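Local structure of pleckstrin homology domain-containing family A member 8 (Homo sapiens, 5KDI) at residues P1-S5 with G177-L182; N8-S12 with L184-M189; K119-L125 with L149-Y155. The protein probably transfers simple glycosphingolipids such as glucosylceramide between membranes, its GLTP-fold domain enclosing the lipid chains within a bundle of helices. The protein carries 2 engineered substitutions. All coordinates share one frame; numbering follows the deposited sequence. Where two conformers were deposited one is given.

Contact 1: residues P1-S5 with G177-L182; sequences PTFFS and GMQRDL. With 6S8 ((~{Z})-~{N}-[(~{E},2~{S},3~{R})-1-[(2~{R},3~{R},4~{S},5~{R},6~{R})-6-(hydroxymethyl)-3,4,5-tris(oxidanyl)oxan-2-yl]oxy-3-oxidanyl-octadec-4-en-2-yl]octadec-9-enamide), chain C.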
loop_
_atom_site.group_PDB
_atom_site.type_symbol
_atom_site.label_atom_id
_atom_site.label_comp_id
_atom_site.label_asym_id
_atom_site.label_seq_id
_atom_site.Cartn_x
_atom_site.Cartn_y
_atom_site.Cartn_z
ATOM N N PRO A 1 -14.413 -15.445 -5.752
ATOM C CA PRO A 1 -13.592 -14.234 -5.623
ATOM C C PRO A 1 -12.943 -14.104 -4.246
ATOM O O PRO A 1 -13.332 -14.784 -3.318
ATOM C CB PRO A 1 -14.612 -13.123 -5.778
ATOM C CG PRO A 1 -15.910 -13.687 -5.248
ATOM C CD PRO A 1 -15.833 -15.187 -5.448
ATOM N N THR A 2 -11.972 -13.201 -4.150
ATOM C CA THR A 2 -11.351 -12.864 -2.904
ATOM C C THR A 2 -11.345 -11.335 -2.734
ATOM O O THR A 2 -11.677 -10.590 -3.671
ATOM C CB THR A 2 -9.913 -13.363 -2.743
ATOM O OG1 THR A 2 -9.085 -12.487 -3.483
ATOM C CG2 THR A 2 -9.686 -14.893 -3.147
ATOM N N PHE A 3 -10.957 -10.872 -1.534
ATOM C CA PHE A 3 -10.773 -9.469 -1.320
ATOM C C PHE A 3 -10.010 -8.806 -2.485
ATOM O O PHE A 3 -10.310 -7.649 -2.893
ATOM C CB PHE A 3 -9.969 -9.252 -0.019
ATOM C CG PHE A 3 -9.335 -7.871 0.116
ATOM C CD1 PHE A 3 -10.100 -6.779 0.495
ATOM C CD2 PHE A 3 -8.004 -7.631 -0.235
ATOM C CE1 PHE A 3 -9.588 -5.499 0.581
ATOM C CE2 PHE A 3 -7.451 -6.338 -0.143
ATOM C CZ PHE A 3 -8.252 -5.271 0.270
ATOM N N PHE A 4 -8.958 -9.497 -2.973
ATOM C CA PHE A 4 -8.042 -8.915 -3.939
ATOM C C PHE A 4 -8.599 -8.710 -5.311
ATOM O O PHE A 4 -7.969 -7.963 -6.106
ATOM C CB PHE A 4 -6.769 -9.756 -4.008
ATOM C CG PHE A 4 -6.025 -9.831 -2.730
ATOM C CD1 PHE A 4 -5.302 -8.745 -2.287
ATOM C CD2 PHE A 4 -6.098 -10.959 -1.936
ATOM C CE1 PHE A 4 -4.640 -8.784 -1.070
ATOM C CE2 PHE A 4 -5.428 -11.013 -0.734
ATOM C CZ PHE A 4 -4.706 -9.928 -0.295
ATOM N N SER A 5 -9.839 -9.158 -5.539
ATOM C CA SER A 5 -10.527 -8.896 -6.789
ATOM C C SER A 5 -11.838 -8.178 -6.628
ATOM O O SER A 5 -12.618 -8.055 -7.570
ATOM C CB SER A 5 -10.683 -10.185 -7.612
ATOM O OG SER A 5 -11.277 -11.247 -6.882
ATOM N N GLY A 177 -8.240 -19.163 -5.741
ATOM C CA GLY A 177 -8.633 -17.786 -6.009
ATOM C C GLY A 177 -7.678 -16.746 -5.450
ATOM O O GLY A 177 -7.390 -15.732 -6.106
ATOM N N MET A 178 -7.141 -17.036 -4.259
ATOM C CA MET A 178 -6.077 -16.205 -3.667
ATOM C C MET A 178 -4.833 -16.160 -4.560
ATOM O O MET A 178 -4.268 -15.090 -4.789
ATOM C CB MET A 178 -5.652 -16.784 -2.337
ATOM C CG MET A 178 -6.605 -16.441 -1.251
ATOM S SD MET A 178 -6.146 -14.858 -0.573
ATOM C CE MET A 178 -4.795 -15.477 0.401
ATOM N N GLN A 179 -4.403 -17.327 -5.036
ATOM C CA GLN A 179 -3.268 -17.421 -5.969
ATOM C C GLN A 179 -3.551 -16.648 -7.241
ATOM O O GLN A 179 -2.666 -15.891 -7.683
ATOM C CB GLN A 179 -2.878 -18.876 -6.330
ATOM C CG GLN A 179 -2.320 -19.626 -5.141
ATOM C CD GLN A 179 -0.930 -19.149 -4.758
ATOM O OE1 GLN A 179 -0.102 -18.862 -5.619
ATOM N NE2 GLN A 179 -0.699 -18.984 -3.454
ATOM N N ARG A 180 -4.737 -16.852 -7.836
ATOM C CA ARG A 180 -5.151 -16.135 -9.058
ATOM C C ARG A 180 -5.106 -14.677 -8.830
ATOM O O ARG A 180 -4.483 -13.935 -9.622
ATOM C CB ARG A 180 -6.575 -16.574 -9.465
ATOM C CG ARG A 180 -7.265 -15.830 -10.607
ATOM C CD ARG A 180 -8.762 -15.969 -10.671
ATOM N NE ARG A 180 -9.382 -15.382 -9.474
ATOM C CZ ARG A 180 -10.280 -15.943 -8.677
ATOM N NH1 ARG A 180 -10.728 -17.180 -8.916
ATOM N NH2 ARG A 180 -10.703 -15.251 -7.616
ATOM N N ASP A 181 -5.721 -14.209 -7.750
ATOM C CA ASP A 181 -5.866 -12.781 -7.554
ATOM C C ASP A 181 -4.558 -12.103 -7.184
ATOM O O ASP A 181 -4.272 -10.978 -7.662
ATOM C CB ASP A 181 -6.939 -12.518 -6.502
ATOM C CG ASP A 181 -8.330 -12.844 -6.988
ATOM O OD1 ASP A 181 -8.507 -13.059 -8.225
ATOM O OD2 ASP A 181 -9.253 -12.879 -6.122
ATOM N N LEU A 182 -3.774 -12.727 -6.289
ATOM C CA LEU A 182 -2.449 -12.180 -5.938
ATOM C C LEU A 182 -1.475 -12.201 -7.079
ATOM O O LEU A 182 -0.611 -11.296 -7.193
ATOM C CB LEU A 182 -1.853 -12.883 -4.714
ATOM C CG LEU A 182 -2.494 -12.529 -3.366
ATOM C CD1 LEU A 182 -1.955 -13.426 -2.254
ATOM C CD2 LEU A 182 -2.428 -11.019 -3.108
HETATM C C1 6S8 C . 6.025 7.873 9.112
HETATM C C2 6S8 C . 5.736 6.435 9.483
HETATM N N2 6S8 C . 4.950 5.827 8.419
HETATM C C3 6S8 C . 4.943 6.392 10.821
HETATM O O3 6S8 C . 5.749 7.076 11.805
HETATM C C4 6S8 C . 4.692 4.983 11.216
HETATM C C5 6S8 C . 3.447 4.521 11.354
HETATM C C6 6S8 C . 3.062 3.126 11.763
HETATM C C7 6S8 C . 4.161 2.111 11.948
HETATM C C8 6S8 C . 3.529 1.066 12.824
HETATM C C9 6S8 C . 4.176 -0.231 12.500
HETATM C C10 6S8 C . 3.579 -0.768 11.226
HETATM C C11 6S8 C . 2.836 -2.091 11.489
HETATM C C12 6S8 C . 2.814 -2.900 10.204
HETATM C C13 6S8 C . 1.451 -3.419 9.768
HETATM C C14 6S8 C . 0.934 -4.632 10.524
HETATM C C15 6S8 C . 0.103 -5.551 9.615
HETATM C C16 6S8 C . -1.249 -6.021 10.121
HETATM C C17 6S8 C . -1.545 -7.529 10.174
HETATM C C18 6S8 C . -1.630 -8.258 8.841
HETATM C C1A 6S8 C . 4.934 9.690 7.974
HETATM O O1A 6S8 C . 4.834 8.630 8.900
HETATM C C2A 6S8 C . 3.573 10.007 7.421
HETATM O O2A 6S8 C . 3.085 8.842 6.728
HETATM C C3A 6S8 C . 3.590 11.270 6.561
HETATM O O3A 6S8 C . 2.269 11.605 6.198
HETATM C C4A 6S8 C . 4.255 12.396 7.328
HETATM O O4A 6S8 C . 3.392 12.907 8.341
HETATM O O5A 6S8 C . 7.427 12.516 9.343
HETATM C C5M 6S8 C . 5.602 11.944 7.862
HETATM C C6A 6S8 C . 6.266 13.035 8.660
HETATM O O6A 6S8 C . 5.410 10.801 8.702
HETATM C CAA 6S8 C . 5.317 4.720 7.791
HETATM O OAA 6S8 C . 6.387 4.140 7.955
HETATM C CAB 6S8 C . 4.325 4.240 6.776
HETATM C CAC 6S8 C . 3.461 3.362 7.728
HETATM C CAD 6S8 C . 3.330 2.017 7.157
HETATM C CAE 6S8 C . 1.864 1.824 6.895
HETATM C CAF 6S8 C . 1.746 0.430 6.298
HETATM C CAG 6S8 C . 0.868 0.454 5.034
HETATM C CAH 6S8 C . -0.020 -0.794 4.956
HETATM C CAI 6S8 C . 0.889 -1.963 4.712
HETATM C CAJ 6S8 C . 0.721 -3.166 5.269
HETATM C CAK 6S8 C . -0.403 -3.544 6.180
HETATM C CAL 6S8 C . -0.396 -5.067 6.000
HETATM C CAM 6S8 C . -1.701 -5.749 6.357
HETATM C CAN 6S8 C . -2.821 -5.208 5.519
HETATM C CAO 6S8 C . -3.883 -6.269 5.342
HETATM C CAP 6S8 C . -3.694 -7.074 4.086
HETATM C CAQ 6S8 C . -4.951 -7.144 3.281
HETATM C CAR 6S8 C . -4.558 -7.141 1.858
HETATM O O HOH W 1 -6.535 -9.235 -8.294
#

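Contact 2: residues N8-S12 with L184-M189; sequences NTSFS and LYLPAM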
loop_
_atom_site.group_PDB
_atom_site.type_symbol
_atom_site.label_atom_id
_atom_site.label_comp_id
_atom_site.label_asym_id
_atom_site.label_seq_id
_atom_site.Cartn_x
_atom_site.Cartn_y
_atom_site.Cartn_z
ATOM N N ASN A 8 -12.678 -1.856 -7.069
ATOM C CA ASN A 8 -11.738 -0.756 -6.685
ATOM C C ASN A 8 -10.513 -1.244 -5.940
ATOM O O ASN A 8 -9.614 -0.441 -5.665
ATOM C CB ASN A 8 -12.458 0.354 -5.860
ATOM C CG ASN A 8 -13.613 0.948 -6.597
ATOM O OD1 ASN A 8 -13.471 1.401 -7.761
ATOM N ND2 ASN A 8 -14.798 0.882 -5.967
ATOM N N THR A 9 -10.424 -2.538 -5.610
ATOM C CA THR A 9 -9.328 -3.000 -4.796
ATOM C C THR A 9 -8.045 -3.207 -5.559
ATOM O O THR A 9 -6.957 -2.728 -5.136
ATOM C CB THR A 9 -9.698 -4.260 -4.030
ATOM O OG1 THR A 9 -10.808 -3.968 -3.160
ATOM C CG2 THR A 9 -8.550 -4.868 -3.281
ATOM N N SER A 10 -8.095 -3.923 -6.673
ATOM C CA SER A 10 -6.840 -4.356 -7.264
ATOM C C SER A 10 -6.082 -3.301 -8.098
ATOM O O SER A 10 -6.598 -2.666 -9.028
ATOM C CB SER A 10 -7.035 -5.588 -8.147
ATOM O OG SER A 10 -5.766 -6.109 -8.472
ATOM N N PHE A 11 -4.803 -3.236 -7.809
ATOM C CA PHE A 11 -3.903 -2.493 -8.653
ATOM C C PHE A 11 -3.894 -2.956 -10.140
ATOM O O PHE A 11 -3.644 -2.192 -11.057
ATOM C CB PHE A 11 -2.494 -2.548 -8.091
ATOM C CG PHE A 11 -2.340 -1.852 -6.780
ATOM C CD1 PHE A 11 -2.092 -0.509 -6.754
ATOM C CD2 PHE A 11 -2.551 -2.551 -5.578
ATOM C CE1 PHE A 11 -2.003 0.170 -5.526
ATOM C CE2 PHE A 11 -2.440 -1.895 -4.381
ATOM C CZ PHE A 11 -2.191 -0.526 -4.364
ATOM N N SER A 12 -4.250 -4.227 -10.367
ATOM C CA SER A 12 -4.322 -4.848 -11.673
ATOM C C SER A 12 -5.465 -4.340 -12.538
ATOM O O SER A 12 -5.461 -4.619 -13.739
ATOM C CB SER A 12 -4.310 -6.352 -11.560
ATOM O OG SER A 12 -5.476 -6.924 -11.017
ATOM N N LEU A 184 -2.107 -11.404 -10.044
ATOM C CA LEU A 184 -2.342 -10.157 -10.776
ATOM C C LEU A 184 -2.027 -8.912 -9.898
ATOM O O LEU A 184 -1.393 -7.980 -10.373
ATOM C CB LEU A 184 -3.835 -10.099 -11.181
ATOM C CG LEU A 184 -4.240 -11.058 -12.272
ATOM C CD1 LEU A 184 -5.767 -11.121 -12.298
ATOM C CD2 LEU A 184 -3.618 -10.586 -13.599
ATOM N N TYR A 185 -2.500 -8.947 -8.655
ATOM C CA TYR A 185 -2.375 -7.816 -7.729
ATOM C C TYR A 185 -0.926 -7.382 -7.514
ATOM O O TYR A 185 -0.557 -6.213 -7.630
ATOM C CB TYR A 185 -3.026 -8.194 -6.395
ATOM C CG TYR A 185 -3.191 -7.120 -5.352
ATOM C CD1 TYR A 185 -4.321 -6.299 -5.319
ATOM C CD2 TYR A 185 -2.259 -6.965 -4.355
ATOM C CE1 TYR A 185 -4.506 -5.385 -4.281
ATOM C CE2 TYR A 185 -2.443 -6.091 -3.331
ATOM C CZ TYR A 185 -3.535 -5.284 -3.311
ATOM O OH TYR A 185 -3.683 -4.443 -2.225
ATOM N N LEU A 186 -0.075 -8.361 -7.257
ATOM C CA LEU A 186 1.319 -8.086 -6.922
ATOM C C LEU A 186 2.163 -7.537 -8.078
ATOM O O LEU A 186 2.789 -6.518 -7.917
ATOM C CB LEU A 186 1.941 -9.254 -6.205
ATOM C CG LEU A 186 1.268 -9.692 -4.901
ATOM C CD1 LEU A 186 1.870 -11.005 -4.445
ATOM C CD2 LEU A 186 1.330 -8.640 -3.788
ATOM N N PRO A 187 2.151 -8.168 -9.274
ATOM C CA PRO A 187 2.945 -7.582 -10.362
ATOM C C PRO A 187 2.405 -6.252 -10.808
ATOM O O PRO A 187 3.168 -5.370 -11.266
ATOM C CB PRO A 187 2.885 -8.599 -11.454
ATOM C CG PRO A 187 1.781 -9.457 -11.150
ATOM C CD PRO A 187 1.591 -9.482 -9.652
ATOM N N ALA A 188 1.085 -6.051 -10.711
ATOM C CA ALA A 188 0.519 -4.731 -11.067
ATOM C C ALA A 188 1.035 -3.680 -10.097
ATOM O O ALA A 188 1.464 -2.620 -10.517
ATOM C CB ALA A 188 -1.030 -4.766 -11.036
ATOM N N MET A 189 1.019 -3.982 -8.810
ATOM C CA MET A 189 1.556 -3.077 -7.804
ATOM C C MET A 189 3.040 -2.792 -8.057
ATOM O O MET A 189 3.509 -1.637 -8.033
ATOM C CB MET A 189 1.321 -3.571 -6.374
ATOM C CG MET A 189 1.436 -2.433 -5.401
ATOM S SD MET A 189 1.815 -3.035 -3.741
ATOM C CE MET A 189 0.661 -4.360 -3.552
HETATM O O HOH W 2 -5.782 -2.795 -2.543
#

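Contact 3: residues K119-L125 with L149-Y155; sequences KDIQTAL and LRAAPSY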
loop_
_atom_site.group_PDB
_atom_site.type_symbol
_atom_site.label_atom_id
_atom_site.label_comp_id
_atom_site.label_asym_id
_atom_site.label_seq_id
_atom_site.Cartn_x
_atom_site.Cartn_y
_atom_site.Cartn_z
ATOM N N LYS A 119 2.791 -19.621 6.028
ATOM C CA LYS A 119 1.595 -19.685 6.849
ATOM C C LYS A 119 1.822 -19.045 8.217
ATOM O O LYS A 119 0.873 -18.841 8.939
ATOM C CB LYS A 119 1.157 -21.134 7.040
ATOM C CG LYS A 119 0.914 -21.897 5.746
ATOM C CD LYS A 119 -0.377 -21.455 5.104
ATOM C CE LYS A 119 -0.564 -22.039 3.701
ATOM N NZ LYS A 119 -0.872 -23.483 3.769
ATOM N N ASP A 120 3.071 -18.767 8.596
ATOM C CA ASP A 120 3.312 -18.043 9.819
ATOM C C ASP A 120 3.240 -16.556 9.475
ATOM O O ASP A 120 4.168 -15.999 8.875
ATOM C CB ASP A 120 4.674 -18.422 10.441
ATOM C CG ASP A 120 4.875 -17.844 11.830
ATOM O OD1 ASP A 120 4.609 -16.681 12.071
ATOM O OD2 ASP A 120 5.250 -18.581 12.715
ATOM N N ILE A 121 2.161 -15.898 9.881
ATOM C CA ILE A 121 1.941 -14.467 9.542
ATOM C C ILE A 121 2.991 -13.578 10.140
ATOM O O ILE A 121 3.451 -12.644 9.471
ATOM C CB ILE A 121 0.500 -13.998 9.931
ATOM C CG1 ILE A 121 -0.517 -14.847 9.142
ATOM C CG2 ILE A 121 0.291 -12.495 9.703
ATOM C CD1 ILE A 121 -0.443 -14.630 7.634
ATOM N N GLN A 122 3.401 -13.838 11.382
ATOM C CA GLN A 122 4.522 -13.104 11.967
ATOM C C GLN A 122 5.817 -13.205 11.175
ATOM O O GLN A 122 6.510 -12.178 10.939
ATOM C CB GLN A 122 4.757 -13.551 13.435
ATOM C CG GLN A 122 3.686 -13.131 14.355
ATOM C CD GLN A 122 3.942 -13.648 15.760
ATOM O OE1 GLN A 122 4.287 -14.847 15.958
ATOM N NE2 GLN A 122 3.774 -12.816 16.732
ATOM N N THR A 123 6.119 -14.413 10.710
ATOM C CA THR A 123 7.328 -14.618 9.879
ATOM C C THR A 123 7.242 -13.785 8.583
ATOM O O THR A 123 8.197 -13.109 8.193
ATOM C CB THR A 123 7.597 -16.107 9.598
ATOM O OG1 THR A 123 7.801 -16.802 10.852
ATOM C CG2 THR A 123 8.845 -16.304 8.667
ATOM N N ALA A 124 6.082 -13.871 7.917
ATOM C CA ALA A 124 5.840 -13.161 6.694
ATOM C C ALA A 124 6.016 -11.629 6.877
ATOM O O ALA A 124 6.693 -10.941 6.072
ATOM C CB ALA A 124 4.451 -13.510 6.109
ATOM N N LEU A 125 5.393 -11.082 7.922
ATOM C CA LEU A 125 5.447 -9.655 8.244
ATOM C C LEU A 125 6.843 -9.223 8.582
ATOM O O LEU A 125 7.342 -8.220 8.043
ATOM C CB LEU A 125 4.536 -9.333 9.396
ATOM C CG LEU A 125 3.021 -9.333 9.152
ATOM C CD1 LEU A 125 2.276 -9.365 10.499
ATOM C CD2 LEU A 125 2.587 -8.150 8.248
ATOM N N LEU A 149 3.476 -6.686 15.519
ATOM C CA LEU A 149 3.847 -8.030 15.103
ATOM C C LEU A 149 3.373 -9.067 16.129
ATOM O O LEU A 149 2.874 -10.156 15.768
ATOM C CB LEU A 149 5.386 -8.076 14.823
ATOM C CG LEU A 149 6.000 -9.405 14.438
ATOM C CD1 LEU A 149 5.478 -9.747 13.063
ATOM C CD2 LEU A 149 7.537 -9.334 14.478
ATOM N N ARG A 150 3.516 -8.736 17.414
ATOM C CA ARG A 150 3.044 -9.647 18.467
ATOM C C ARG A 150 1.560 -9.919 18.404
ATOM O O ARG A 150 1.101 -10.965 18.884
ATOM C CB ARG A 150 3.474 -9.122 19.856
ATOM C CG ARG A 150 4.962 -9.213 20.096
ATOM C CD ARG A 150 5.384 -8.473 21.349
ATOM N NE ARG A 150 6.835 -8.402 21.405
ATOM C CZ ARG A 150 7.542 -7.280 21.406
ATOM N NH1 ARG A 150 6.938 -6.095 21.380
ATOM N NH2 ARG A 150 8.857 -7.353 21.446
ATOM N N ALA A 151 0.822 -8.966 17.858
ATOM C CA ALA A 151 -0.669 -9.030 17.738
ATOM C C ALA A 151 -1.107 -9.541 16.352
ATOM O O ALA A 151 -2.278 -9.487 16.018
ATOM C CB ALA A 151 -1.324 -7.647 17.991
ATOM N N ALA A 152 -0.168 -10.030 15.564
ATOM C CA ALA A 152 -0.473 -10.551 14.235
ATOM C C ALA A 152 -1.534 -11.636 14.306
ATOM O O ALA A 152 -1.529 -12.500 15.230
ATOM C CB ALA A 152 0.774 -11.077 13.551
ATOM N N PRO A 153 -2.429 -11.668 13.296
ATOM C CA PRO A 153 -3.421 -12.724 13.293
ATOM C C PRO A 153 -2.875 -14.129 12.968
ATOM O O PRO A 153 -1.816 -14.238 12.373
ATOM C CB PRO A 153 -4.368 -12.288 12.178
ATOM C CG PRO A 153 -3.498 -11.543 11.208
ATOM C CD PRO A 153 -2.565 -10.779 12.145
ATOM N N SER A 154 -3.569 -15.181 13.436
ATOM C CA SER A 154 -3.345 -16.514 12.893
ATOM C C SER A 154 -3.552 -16.504 11.386
ATOM O O SER A 154 -4.231 -15.641 10.836
ATOM C CB SER A 154 -4.283 -17.554 13.485
ATOM O OG SER A 154 -5.663 -17.235 13.294
ATOM N N TYR A 155 -2.940 -17.454 10.712
ATOM C CA TYR A 155 -3.194 -17.642 9.287
ATOM C C TYR A 155 -4.725 -17.743 8.998
ATOM O O TYR A 155 -5.240 -17.078 8.110
ATOM C CB TYR A 155 -2.447 -18.848 8.713
ATOM C CG TYR A 155 -2.644 -19.001 7.226
ATOM C CD1 TYR A 155 -1.885 -18.277 6.346
ATOM C CD2 TYR A 155 -3.647 -19.837 6.698
ATOM C CE1 TYR A 155 -2.050 -18.424 4.983
ATOM C CE2 TYR A 155 -3.857 -19.948 5.324
ATOM C CZ TYR A 155 -3.050 -19.245 4.480
ATOM O OH TYR A 155 -3.239 -19.339 3.118
HETATM O O HOH W 3 0.313 -16.771 11.998
#

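Contact 1: residues P1-S5 with G177-L182
The F4 ring lies against L182 with one face, the methyl CD2 standing 3.5 Å from the ring centroid and only 2° off its normal, a nearly centred CH-pi contact. The opposite face is met by CD2 of the neighbouring F3 ring, offset toward the rim. At the edge, M178 SD sits 3.9 Å from F4 CE2, a Met-aromatic contact. The terminal carbon CAR of the bound glycolipid approaches F4 obliquely, 3.4 Å from CE1, and also touches F3. An apolar ring suits position 4: F4 meets M178 and L182 of the helix and the end of the lipid chain together, whereas F3 touches the lipid and not this helix segment. The carboxylate of D181 is turned toward the hydroxyls of the N-terminal segment. Its OD2 takes the T2 hydroxyl on the anti lone pair, with OG1 at 2.7 Å, and the S5 hydroxyl from above the carboxylate plane. R180 grips the same carboxylate side-on, its edge giving NE to OD1 and NH2 to OD2; G177 CA lies over one guanidinium face, where glycine has no side chain in the way. OD2 thus accepts from three donors, which fixes the rotation of the carboxylate, and the arginine's charge would probably favour the ionised form of D181.

In the GLTP fold, an all-helical lipid-binding domain, this contact ties the start of the chain to helix 172-202. The tie is prepared locally by an ST turn, in which T2 OG1 accepts from F4 N at 3.0 Å. With chi1 at 78°, OG1 can serve both F4 N and D181 OD2, and CG2 is left to pack on the helix backbone, 3.5 Å from M178 N. Water 1 donates to the carbonyl oxygens of F4 and D181, bridging turn and helix.

Contact 2: residues N8-S12 with L184-M189
F11 pushes the edge of its ring toward the face of Y185, and these two aromatics, with S12, carry most of the contact. The stack is T-shaped, with centroids 5.3 Å apart and planes at 72°; F11 CD2 meets the tyrosine face toward its rim. In one of its two conformers M189 lies over one face of F11, with CG 3.9 Å from the ring centroid in a CH-pi contact. F11 suits this place because a flat apolar ring can offer an edge to one helix residue and a face to another. Y185 extends its ring beside the loop, where S10 OG and T9 O lie at its edge. S12 is small enough to sit directly on the helix backbone: its CB is 3.5 Å from L184 O, and its N is 3.3 Å from A188 CB, a close fit that the short alanine side chain permits. The chemistry across this part of the GLTP fold is chiefly apolar, but water 2 accepts from Y185 OH at 2.7 Å and donates to T9 O, which also accepts from S30 OG, so a single water bridges the buried phenol to the loop.

Contact 3: residues K119-L125 with L149-Y155
K119 lays its aliphatic chain over one face of the Y155 ring, CD standing 3.5 Å from the centroid in a CH-pi contact. The bend at chi2 (-74°) folds the lysine back over the tyrosine, while NZ is more distant and adds at most a weak cation-pi attraction. A long methylene chain with a charged end suits this exposed site, the chain covering the ring. I121 meets Y155 at about a right angle; its CB lies 3.4 Å from P153 O, and its CG2 packs on A152 and P153, a branched residue filling the bend of the loop. Q122 reaches across with an extended chain, NE2 donating to L149 O at 3.0 Å in a nearly straight bond (167°). The acceptor is in the amide plane of Q122, yet NE2 stands above the carbonyl plane, and A152 N reaches L149 O from the opposite face, so two donors hold the oxygen. The L125 and L149 side chains run alongside each other, pointing in opposing directions, with L125 CB 3.8 Å from L149 CD1. The contact joins the start of helix 121-131 to the turn linking helices 139-150 and 155-160, with F106 and F110 of helix 93-115 behind L125 and F158 beside I121.

Contacts 1 and 2 lie side by side along helix 172-202, their centres 10 Å apart, and together bind the N-terminal loop to that helix. They touch directly: F4 CD1 is 4.0 Å from Y185 CE1 in an edge-to-face ring pair, and F3 O is 3.3 Å from T9 CG2. Contact 3 is more remote, its centre 20 Å from that of contact 1 and 22 Å from that of contact 2. The glycolipid relates them: F3 and F4 of contact 1 and L125 and P153 of contact 3 belong to its pocket, while Y185 of contact 2 comes within about 5 Å. The glycolipid is also hydrogen-bonded by D52, N56 and K59 of helix 47-64 and by H137.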